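Local coordinates for protein putative glycosyl hydrolase (Bacteroides thetaiotaomicron VPI-5482, PDB 3K11) that probably acts as a hydrolase of the glycosyl hydrolase family 88 type, although its substrate has not been established, at residues Q108-R112 with D161-V166; L226-V230 with V281-Y286; F233-D238 with K291-Y295. Where two conformers were deposited one is given. Residue numbers count along the deposited sequence, not the author numbering.

Contact 1 of 3, residues Q108-R112 with D161-V166. With EDO (1,2-ethanediol), chain P.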
loop_
_atom_site.group_PDB
_atom_site.type_symbol
_atom_site.label_atom_id
_atom_site.label_comp_id
_atom_site.label_asym_id
_atom_site.label_seq_id
_atom_site.Cartn_x
_atom_site.Cartn_y
_atom_site.Cartn_z
ATOM N N GLN A 108 -9.160 -35.824 -25.657
ATOM C CA GLN A 108 -9.835 -37.053 -26.095
ATOM C C GLN A 108 -9.089 -38.297 -25.606
ATOM O O GLN A 108 -9.670 -39.206 -25.017
ATOM C CB GLN A 108 -9.931 -37.075 -27.625
ATOM C CG GLN A 108 -10.954 -36.109 -28.235
ATOM C CD GLN A 108 -12.370 -36.646 -28.198
ATOM O OE1 GLN A 108 -12.583 -37.798 -27.831
ATOM N NE2 GLN A 108 -13.338 -35.830 -28.601
ATOM N N ASN A 109 -7.788 -38.323 -25.852
ATOM C CA ASN A 109 -6.990 -39.471 -25.523
ATOM C C ASN A 109 -6.985 -39.765 -24.031
ATOM O O ASN A 109 -7.205 -40.905 -23.627
ATOM C CB ASN A 109 -5.583 -39.275 -26.039
ATOM C CG ASN A 109 -4.665 -40.380 -25.639
ATOM O OD1 ASN A 109 -3.951 -40.273 -24.645
ATOM N ND2 ASN A 109 -4.679 -41.473 -26.402
ATOM N N ARG A 110 -6.751 -38.737 -23.221
ATOM C CA ARG A 110 -6.715 -38.934 -21.762
ATOM C C ARG A 110 -8.070 -39.329 -21.188
ATOM O O ARG A 110 -8.154 -40.221 -20.340
ATOM C CB ARG A 110 -6.159 -37.700 -21.044
ATOM C CG ARG A 110 -4.729 -37.297 -21.449
ATOM C CD ARG A 110 -3.799 -38.452 -21.494
ATOM N NE ARG A 110 -2.390 -38.037 -21.636
ATOM C CZ ARG A 110 -1.796 -37.721 -22.782
ATOM N NH1 ARG A 110 -2.480 -37.648 -23.922
ATOM N NH2 ARG A 110 -0.506 -37.448 -22.791
ATOM N N PHE A 111 -9.129 -38.667 -21.645
ATOM C CA PHE A 111 -10.473 -39.019 -21.181
ATOM C C PHE A 111 -10.911 -40.405 -21.601
ATOM O O PHE A 111 -11.519 -41.130 -20.822
ATOM C CB PHE A 111 -11.523 -37.985 -21.656
ATOM C CG PHE A 111 -11.465 -36.645 -20.962
ATOM C CD1 PHE A 111 -10.707 -36.440 -19.820
ATOM C CD2 PHE A 111 -12.280 -35.616 -21.415
ATOM C CE1 PHE A 111 -10.729 -35.248 -19.186
ATOM C CE2 PHE A 111 -12.290 -34.390 -20.745
ATOM C CZ PHE A 111 -11.496 -34.215 -19.681
ATOM N N ARG A 112 -10.604 -40.798 -22.829
ATOM C CA ARG A 112 -10.980 -42.136 -23.280
ATOM C C ARG A 112 -10.205 -43.212 -22.495
ATOM O O ARG A 112 -10.747 -44.261 -22.204
ATOM C CB ARG A 112 -10.762 -42.287 -24.786
ATOM C CG ARG A 112 -11.779 -41.493 -25.566
ATOM C CD ARG A 112 -11.493 -41.449 -27.040
ATOM N NE ARG A 112 -12.450 -40.546 -27.659
ATOM C CZ ARG A 112 -13.672 -40.889 -28.058
ATOM N NH1 ARG A 112 -14.097 -42.131 -27.967
ATOM N NH2 ARG A 112 -14.474 -39.979 -28.566
ATOM N N ASP A 161 -18.901 -33.981 -28.468
ATOM C CA ASP A 161 -18.657 -35.291 -29.048
ATOM C C ASP A 161 -19.376 -36.405 -28.282
ATOM O O ASP A 161 -18.857 -36.976 -27.340
ATOM C CB ASP A 161 -17.158 -35.576 -29.027
ATOM C CG ASP A 161 -16.802 -36.904 -29.643
ATOM O OD1 ASP A 161 -17.700 -37.604 -30.176
ATOM O OD2 ASP A 161 -15.603 -37.250 -29.593
ATOM N N GLU A 162 -20.551 -36.767 -28.775
ATOM C CA GLU A 162 -21.383 -37.787 -28.186
ATOM C C GLU A 162 -20.689 -39.141 -28.146
ATOM O O GLU A 162 -21.127 -40.009 -27.426
ATOM C CB GLU A 162 -22.710 -37.913 -28.990
ATOM N N SER A 163 -19.626 -39.348 -28.920
ATOM C CA SER A 163 -18.921 -40.630 -28.873
ATOM C C SER A 163 -17.963 -40.741 -27.673
ATOM O O SER A 163 -17.424 -41.797 -27.437
ATOM C CB SER A 163 -18.135 -40.867 -30.145
ATOM O OG SER A 163 -16.939 -40.127 -30.197
ATOM N N LEU A 164 -17.753 -39.657 -26.945
ATOM C CA LEU A 164 -16.811 -39.651 -25.808
ATOM C C LEU A 164 -17.453 -40.392 -24.631
ATOM O O LEU A 164 -18.448 -39.911 -24.061
ATOM C CB LEU A 164 -16.491 -38.204 -25.422
ATOM C CG LEU A 164 -15.433 -38.059 -24.338
ATOM C CD1 LEU A 164 -14.061 -38.547 -24.819
ATOM C CD2 LEU A 164 -15.357 -36.591 -23.811
ATOM N N PRO A 165 -16.916 -41.568 -24.253
ATOM C CA PRO A 165 -17.646 -42.406 -23.313
ATOM C C PRO A 165 -17.425 -42.084 -21.825
ATOM O O PRO A 165 -17.163 -42.982 -21.013
ATOM C CB PRO A 165 -17.173 -43.814 -23.705
ATOM C CG PRO A 165 -15.768 -43.595 -24.032
ATOM C CD PRO A 165 -15.682 -42.240 -24.706
ATOM N N VAL A 166 -17.645 -40.822 -21.462
ATOM C CA VAL A 166 -17.375 -40.333 -20.109
ATOM C C VAL A 166 -18.629 -40.134 -19.246
ATOM O O VAL A 166 -18.543 -39.625 -18.118
ATOM C CB VAL A 166 -16.541 -39.038 -20.145
ATOM C CG1 VAL A 166 -15.117 -39.304 -20.629
ATOM C CG2 VAL A 166 -17.227 -37.925 -20.938
HETATM C C1 EDO P . -21.890 -34.378 -31.283
HETATM O O1 EDO P . -21.485 -35.686 -30.933
HETATM C C2 EDO P . -22.714 -33.847 -30.128
HETATM O O2 EDO P . -22.553 -32.436 -30.188
#

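Contact 2 of 3, residues L226-V230 with V281-Y286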
loop_
_atom_site.group_PDB
_atom_site.type_symbol
_atom_site.label_atom_id
_atom_site.label_comp_id
_atom_site.label_asym_id
_atom_site.label_seq_id
_atom_site.Cartn_x
_atom_site.Cartn_y
_atom_site.Cartn_z
ATOM N N LEU A 226 -28.997 -24.317 -13.241
ATOM C CA LEU A 226 -28.731 -22.875 -13.365
ATOM C C LEU A 226 -28.999 -22.163 -12.051
ATOM O O LEU A 226 -28.224 -21.348 -11.637
ATOM C CB LEU A 226 -29.586 -22.236 -14.496
ATOM C CG LEU A 226 -29.286 -22.561 -15.965
ATOM C CD1 LEU A 226 -30.388 -21.977 -16.919
ATOM C CD2 LEU A 226 -27.881 -22.093 -16.414
ATOM N N ALA A 227 -30.109 -22.482 -11.398
ATOM C CA ALA A 227 -30.443 -21.821 -10.171
ATOM C C ALA A 227 -29.472 -22.168 -9.076
ATOM O O ALA A 227 -29.107 -21.299 -8.299
ATOM C CB ALA A 227 -31.894 -22.108 -9.751
ATOM N N GLU A 228 -29.065 -23.439 -8.981
ATOM C CA GLU A 228 -28.112 -23.840 -7.924
ATOM C C GLU A 228 -26.753 -23.221 -8.149
ATOM O O GLU A 228 -26.128 -22.745 -7.196
ATOM C CB GLU A 228 -28.011 -25.351 -7.842
ATOM C CG GLU A 228 -27.122 -25.878 -6.695
ATOM C CD GLU A 228 -27.647 -25.531 -5.311
ATOM O OE1 GLU A 228 -28.834 -25.130 -5.174
ATOM O OE2 GLU A 228 -26.866 -25.685 -4.354
ATOM N N ALA A 229 -26.303 -23.169 -9.401
ATOM C CA ALA A 229 -25.018 -22.500 -9.705
ATOM C C ALA A 229 -25.005 -21.039 -9.260
ATOM O O ALA A 229 -24.058 -20.557 -8.602
ATOM C CB ALA A 229 -24.701 -22.644 -11.199
ATOM N N VAL A 230 -26.079 -20.324 -9.585
ATOM C CA VAL A 230 -26.228 -18.926 -9.151
ATOM C C VAL A 230 -26.317 -18.769 -7.617
ATOM O O VAL A 230 -25.700 -17.879 -7.019
ATOM C CB VAL A 230 -27.420 -18.255 -9.865
ATOM C CG1 VAL A 230 -27.738 -16.862 -9.282
ATOM C CG2 VAL A 230 -27.080 -18.116 -11.387
ATOM N N VAL A 281 -22.294 -19.733 -19.350
ATOM C CA VAL A 281 -23.457 -20.654 -19.413
ATOM C C VAL A 281 -24.799 -19.929 -19.273
ATOM O O VAL A 281 -25.778 -20.260 -19.944
ATOM C CB VAL A 281 -23.327 -21.722 -18.323
ATOM C CG1 VAL A 281 -24.543 -22.598 -18.267
ATOM C CG2 VAL A 281 -22.069 -22.609 -18.549
ATOM N N LEU A 282 -24.875 -18.941 -18.384
ATOM C CA LEU A 282 -26.145 -18.283 -18.124
ATOM C C LEU A 282 -26.718 -17.641 -19.371
ATOM O O LEU A 282 -26.012 -16.909 -20.053
ATOM C CB LEU A 282 -26.021 -17.138 -17.099
ATOM C CG LEU A 282 -25.675 -17.507 -15.657
ATOM C CD1 LEU A 282 -25.628 -16.245 -14.796
ATOM C CD2 LEU A 282 -26.680 -18.594 -15.081
ATOM N N PRO A 283 -28.015 -17.842 -19.609
ATOM C CA PRO A 283 -28.729 -17.074 -20.630
ATOM C C PRO A 283 -28.530 -15.606 -20.386
ATOM O O PRO A 283 -28.435 -15.197 -19.241
ATOM C CB PRO A 283 -30.186 -17.462 -20.398
ATOM C CG PRO A 283 -30.116 -18.832 -19.816
ATOM C CD PRO A 283 -28.877 -18.852 -18.965
ATOM N N GLU A 284 -28.513 -14.794 -21.439
ATOM C CA GLU A 284 -28.244 -13.385 -21.240
ATOM C C GLU A 284 -29.374 -12.664 -20.531
ATOM O O GLU A 284 -29.129 -11.641 -19.932
ATOM C CB GLU A 284 -27.945 -12.706 -22.556
ATOM C CG GLU A 284 -26.696 -13.303 -23.175
ATOM C CD GLU A 284 -25.848 -12.289 -23.897
ATOM O OE1 GLU A 284 -26.420 -11.366 -24.520
ATOM O OE2 GLU A 284 -24.606 -12.434 -23.843
ATOM N N ASP A 285 -30.559 -13.276 -20.531
ATOM C CA ASP A 285 -31.717 -12.736 -19.816
ATOM C C ASP A 285 -32.008 -13.462 -18.498
ATOM O O ASP A 285 -33.101 -13.291 -17.940
ATOM C CB ASP A 285 -32.927 -12.721 -20.735
ATOM C CG ASP A 285 -33.393 -14.100 -21.129
ATOM O OD1 ASP A 285 -32.712 -15.112 -20.824
ATOM O OD2 ASP A 285 -34.488 -14.183 -21.762
ATOM N N TYR A 286 -31.034 -14.207 -17.978
ATOM C CA TYR A 286 -31.248 -14.931 -16.746
ATOM C C TYR A 286 -31.528 -13.898 -15.658
ATOM O O TYR A 286 -30.794 -12.899 -15.553
ATOM C CB TYR A 286 -30.078 -15.839 -16.411
ATOM C CG TYR A 286 -30.459 -16.820 -15.332
ATOM C CD1 TYR A 286 -31.169 -17.941 -15.642
ATOM C CD2 TYR A 286 -30.118 -16.600 -14.005
ATOM C CE1 TYR A 286 -31.582 -18.843 -14.671
ATOM C CE2 TYR A 286 -30.506 -17.516 -13.001
ATOM C CZ TYR A 286 -31.248 -18.628 -13.345
ATOM O OH TYR A 286 -31.692 -19.561 -12.421
#

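Contact 3 of 3, residues F233-D238 with K291-Y295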
loop_
_atom_site.group_PDB
_atom_site.type_symbol
_atom_site.label_atom_id
_atom_site.label_comp_id
_atom_site.label_asym_id
_atom_site.label_seq_id
_atom_site.Cartn_x
_atom_site.Cartn_y
_atom_site.Cartn_z
ATOM N N PHE A 233 -22.992 -19.190 -6.177
ATOM C CA PHE A 233 -22.151 -18.001 -6.448
ATOM C C PHE A 233 -22.466 -16.890 -5.472
ATOM O O PHE A 233 -21.578 -16.301 -4.875
ATOM C CB PHE A 233 -22.338 -17.516 -7.879
ATOM C CG PHE A 233 -21.357 -16.435 -8.280
ATOM C CD1 PHE A 233 -21.614 -15.078 -8.013
ATOM C CD2 PHE A 233 -20.191 -16.754 -8.936
ATOM C CE1 PHE A 233 -20.702 -14.103 -8.356
ATOM C CE2 PHE A 233 -19.233 -15.715 -9.270
ATOM C CZ PHE A 233 -19.497 -14.436 -8.974
ATOM N N LEU A 234 -23.748 -16.583 -5.308
ATOM C CA LEU A 234 -24.108 -15.415 -4.524
ATOM C C LEU A 234 -23.963 -15.654 -3.027
ATOM O O LEU A 234 -23.627 -14.734 -2.256
ATOM C CB LEU A 234 -25.533 -15.014 -4.873
ATOM C CG LEU A 234 -25.841 -14.529 -6.300
ATOM C CD1 LEU A 234 -27.342 -14.322 -6.423
ATOM C CD2 LEU A 234 -25.055 -13.220 -6.677
ATOM N N GLN A 235 -24.162 -16.883 -2.598
ATOM C CA GLN A 235 -23.997 -17.227 -1.155
ATOM C C GLN A 235 -22.531 -17.182 -0.739
ATOM O O GLN A 235 -22.210 -16.807 0.394
ATOM C CB GLN A 235 -24.669 -18.585 -0.861
ATOM C CG GLN A 235 -26.189 -18.444 -0.788
ATOM C CD GLN A 235 -26.963 -19.701 -0.471
ATOM O OE1 GLN A 235 -28.199 -19.635 -0.415
ATOM N NE2 GLN A 235 -26.288 -20.839 -0.284
ATOM N N PHE A 236 -21.626 -17.633 -1.630
ATOM C CA PHE A 236 -20.191 -17.444 -1.433
ATOM C C PHE A 236 -19.869 -15.945 -1.454
ATOM O O PHE A 236 -19.220 -15.414 -0.563
ATOM C CB PHE A 236 -19.343 -18.104 -2.542
ATOM C CG PHE A 236 -19.003 -19.557 -2.308
ATOM C CD1 PHE A 236 -17.930 -19.906 -1.539
ATOM C CD2 PHE A 236 -19.701 -20.571 -2.934
ATOM C CE1 PHE A 236 -17.581 -21.241 -1.337
ATOM C CE2 PHE A 236 -19.350 -21.923 -2.715
ATOM C CZ PHE A 236 -18.300 -22.239 -1.918
ATOM N N ALA A 237 -20.260 -15.266 -2.516
ATOM C CA ALA A 237 -19.815 -13.856 -2.679
ATOM C C ALA A 237 -20.298 -12.944 -1.558
ATOM O O ALA A 237 -19.548 -12.082 -1.154
ATOM C CB ALA A 237 -20.187 -13.299 -4.092
ATOM N N ASP A 238 -21.515 -13.169 -1.049
ATOM C CA ASP A 238 -22.068 -12.380 0.077
ATOM C C ASP A 238 -21.078 -12.314 1.210
ATOM O O ASP A 238 -20.757 -11.235 1.745
ATOM C CB ASP A 238 -23.353 -13.025 0.611
ATOM C CG ASP A 238 -23.989 -12.228 1.753
ATOM O OD1 ASP A 238 -24.184 -11.010 1.538
ATOM O OD2 ASP A 238 -24.235 -12.815 2.842
ATOM N N LYS A 291 -26.691 -9.483 -11.033
ATOM C CA LYS A 291 -25.975 -9.563 -9.765
ATOM C C LYS A 291 -24.640 -10.265 -9.911
ATOM O O LYS A 291 -23.656 -9.905 -9.255
ATOM C CB LYS A 291 -26.819 -10.302 -8.725
ATOM C CG LYS A 291 -27.928 -9.458 -8.144
ATOM C CD LYS A 291 -28.554 -10.127 -6.948
ATOM C CE LYS A 291 -29.638 -9.251 -6.368
ATOM N NZ LYS A 291 -30.332 -10.008 -5.269
ATOM N N VAL A 292 -24.622 -11.301 -10.739
ATOM C CA VAL A 292 -23.382 -12.020 -11.014
ATOM C C VAL A 292 -22.439 -11.141 -11.816
ATOM O O VAL A 292 -21.235 -11.055 -11.513
ATOM C CB VAL A 292 -23.642 -13.320 -11.796
ATOM C CG1 VAL A 292 -22.335 -14.013 -12.210
ATOM C CG2 VAL A 292 -24.474 -14.273 -10.961
HETATM N N MSE A 293 -22.980 -10.465 -12.814
HETATM C CA MSE A 293 -22.154 -9.566 -13.627
HETATM C C MSE A 293 -21.586 -8.401 -12.837
HETATM O O MSE A 293 -20.431 -7.987 -13.009
HETATM C CB MSE A 293 -22.953 -9.085 -14.842
HETATM C CG MSE A 293 -22.192 -8.177 -15.766
HETATM SE SE MSE A 293 -20.631 -8.952 -16.639
HETATM C CE MSE A 293 -21.517 -10.012 -17.885
ATOM N N ASP A 294 -22.398 -7.814 -11.989
ATOM C CA ASP A 294 -21.924 -6.778 -11.078
ATOM C C ASP A 294 -20.768 -7.250 -10.178
ATOM O O ASP A 294 -19.803 -6.516 -9.995
ATOM C CB ASP A 294 -23.067 -6.283 -10.195
ATOM C CG ASP A 294 -24.081 -5.419 -10.953
ATOM O OD1 ASP A 294 -23.843 -5.043 -12.129
ATOM O OD2 ASP A 294 -25.138 -5.147 -10.355
ATOM N N TYR A 295 -20.882 -8.448 -9.614
ATOM C CA TYR A 295 -19.791 -9.025 -8.837
ATOM C C TYR A 295 -18.559 -9.209 -9.673
ATOM O O TYR A 295 -17.439 -8.884 -9.238
ATOM C CB TYR A 295 -20.162 -10.381 -8.223
ATOM C CG TYR A 295 -20.737 -10.276 -6.840
ATOM C CD1 TYR A 295 -19.984 -9.784 -5.796
ATOM C CD2 TYR A 295 -22.040 -10.721 -6.571
ATOM C CE1 TYR A 295 -20.496 -9.687 -4.527
ATOM C CE2 TYR A 295 -22.539 -10.656 -5.273
ATOM C CZ TYR A 295 -21.755 -10.118 -4.272
ATOM O OH TYR A 295 -22.260 -10.059 -3.000
#

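Contact 1 of 3, residues Q108-R112 with D161-V166
A network of hydrogen bonds and one salt bridge ties one turn of helix 101-128 to the loop 161-166. Asp161 OD2 accepts from Gln108 NE2 at 2.9 Å and forms a salt bridge with Arg112 NH2 at 3.1 Å, whose hydrogen-bond angle is poor, so that bond is weak. Its other oxygen is used inside the loop: Asp161 OD1 takes the backbone N of Ser163 at 2.9 Å, closing an Asx turn, and the hydroxyl Ser163 OG at 2.6 Å. That same Ser163 OG accepts from Arg112 NH2 at 3.0 Å. One helical turn apart, Gln108 OE1 receives Arg112 NE at 2.8 Å and Arg112 NH2 at 3.0 Å, which orients the guanidinium; Arg112 NH1 adds a weak bond to Ser163 O at 3.4 Å. Leu164 and Pro165 cover one guanidinium face. An ethanediol, probably from the crystallisation liquor, accepts from Glu162 N through its O1 at 2.6 Å. Beneath the polar network, Phe111 CD2 meets Leu164 CD2 and Phe111 CB meets Val166 CG1, both at 4.0 Å. Phe111 and Leu164 also pack on helix 148-160, and Val166 occupies the N-cap position of helix 167-180, so the loop joining these two helices is fastened to the flank of helix 101-128.

Contact 2 of 3, residues L226-V230 with V281-Y286
Packing between helix 222-240 and the loop 281-286 is apolar, and it depends on a few extended side chains. Leu226 contributes most: in its mt rotamer (chi1 -70°, chi2 172°) the side chain reaches out from the helix and its two methyls spread over the loop. Leu226 CD2 lies 3.9 Å from both Val281 CG1 and Leu282 CD2, while Leu226 CD1 rests 4.0 Å from Pro283 CD. Leu282 is also mt; its CA-to-CB bond runs sideways, but the extended chain brings Leu282 CD2 to 3.7 Å from Val230 CG2, so this one methyl touches residues a helical turn apart. Val230, with chi1 at 171°, places the same CG2 3.8 Å from Tyr286 CE2.

Tyr286 takes a t rotamer (chi1 -166°, chi2 80°) that points the ring across the helix, its hydroxyl end over Ala227 and its two edges by Leu226 and Val230. Leu226 CB is 3.9 Å from Tyr286 CE1, and the hydroxyl Tyr286 OH comes within 3.4 Å of Ala227 CA, where the small alanine side chain lets the ring tip approach the backbone. A type I turn from Pro283 to Tyr286, closed by Tyr286 N to Pro283 O at 3.1 Å, folds the chain back so that both ends of the loop face the helix. Leu226 and Val281 pack further on helix 202-217. The segment joins helix 265-281 to helix 289-304, an inter-helical connection of the kind that links successive helices in the (alpha/alpha)6 barrel fold of family 88 and the six-hairpin clan.

Contact 3 of 3, residues F233-D238 with K291-Y295
Two helices, 222-240 and 289-304, cross here at 41° with their segment axes 11.0 Å apart, running in broadly the same direction. Phe233 opens the contact: Val292 CG1 sits over its ring face, 4.3 Å from the centroid in a CH-pi contact, and Tyr295 CB approaches the ring edge, 3.8 Å from Phe233 CE1. Its ring is further enclosed by helices 202-217 and 265-281. Leu234 follows: Leu234 CD2 touches both Lys291 CB at 4.0 Å and Tyr295 CE2 at 3.9 Å. One turn on from Phe233, Ala237 lies under the tyrosine: Ala237 CB stands 3.6 Å from the Tyr295 ring centroid, nearly on the ring normal, a second CH-pi contact. At Asp238 the interface ends, with its backbone N 3.7 Å from Tyr295 OH. Beyond the segments, Phe241 meets Tyr295 edge-to-face. Two such helices, bridged by large aromatic side chains and separated in sequence by helix 265-281, are consistent with neighbours in one layer of the (alpha/alpha)6 barrel of family 88.

Overall arrangement
Contacts 2 and 3 share helix 222-240, which meets the loop 281-286 through its earlier turns and helix 289-304 through its later ones. Their centres lie about 12 Å apart and their segments alternate, so that 281-286 and 291-295 both pack along one helix. Contact 1 stands apart: its centre is about 27 Å from that of contact 2 and 33 Å from that of contact 3, with nearest atoms about 15 Å and 22 Å away. Only contact 1 has hydrogen bonds and a salt bridge between its segments; contacts 2 and 3 are apolar. All three lie about 19 to 21 Å from the chain's centre, with ethanediol, probably from the crystallisation liquor, near each.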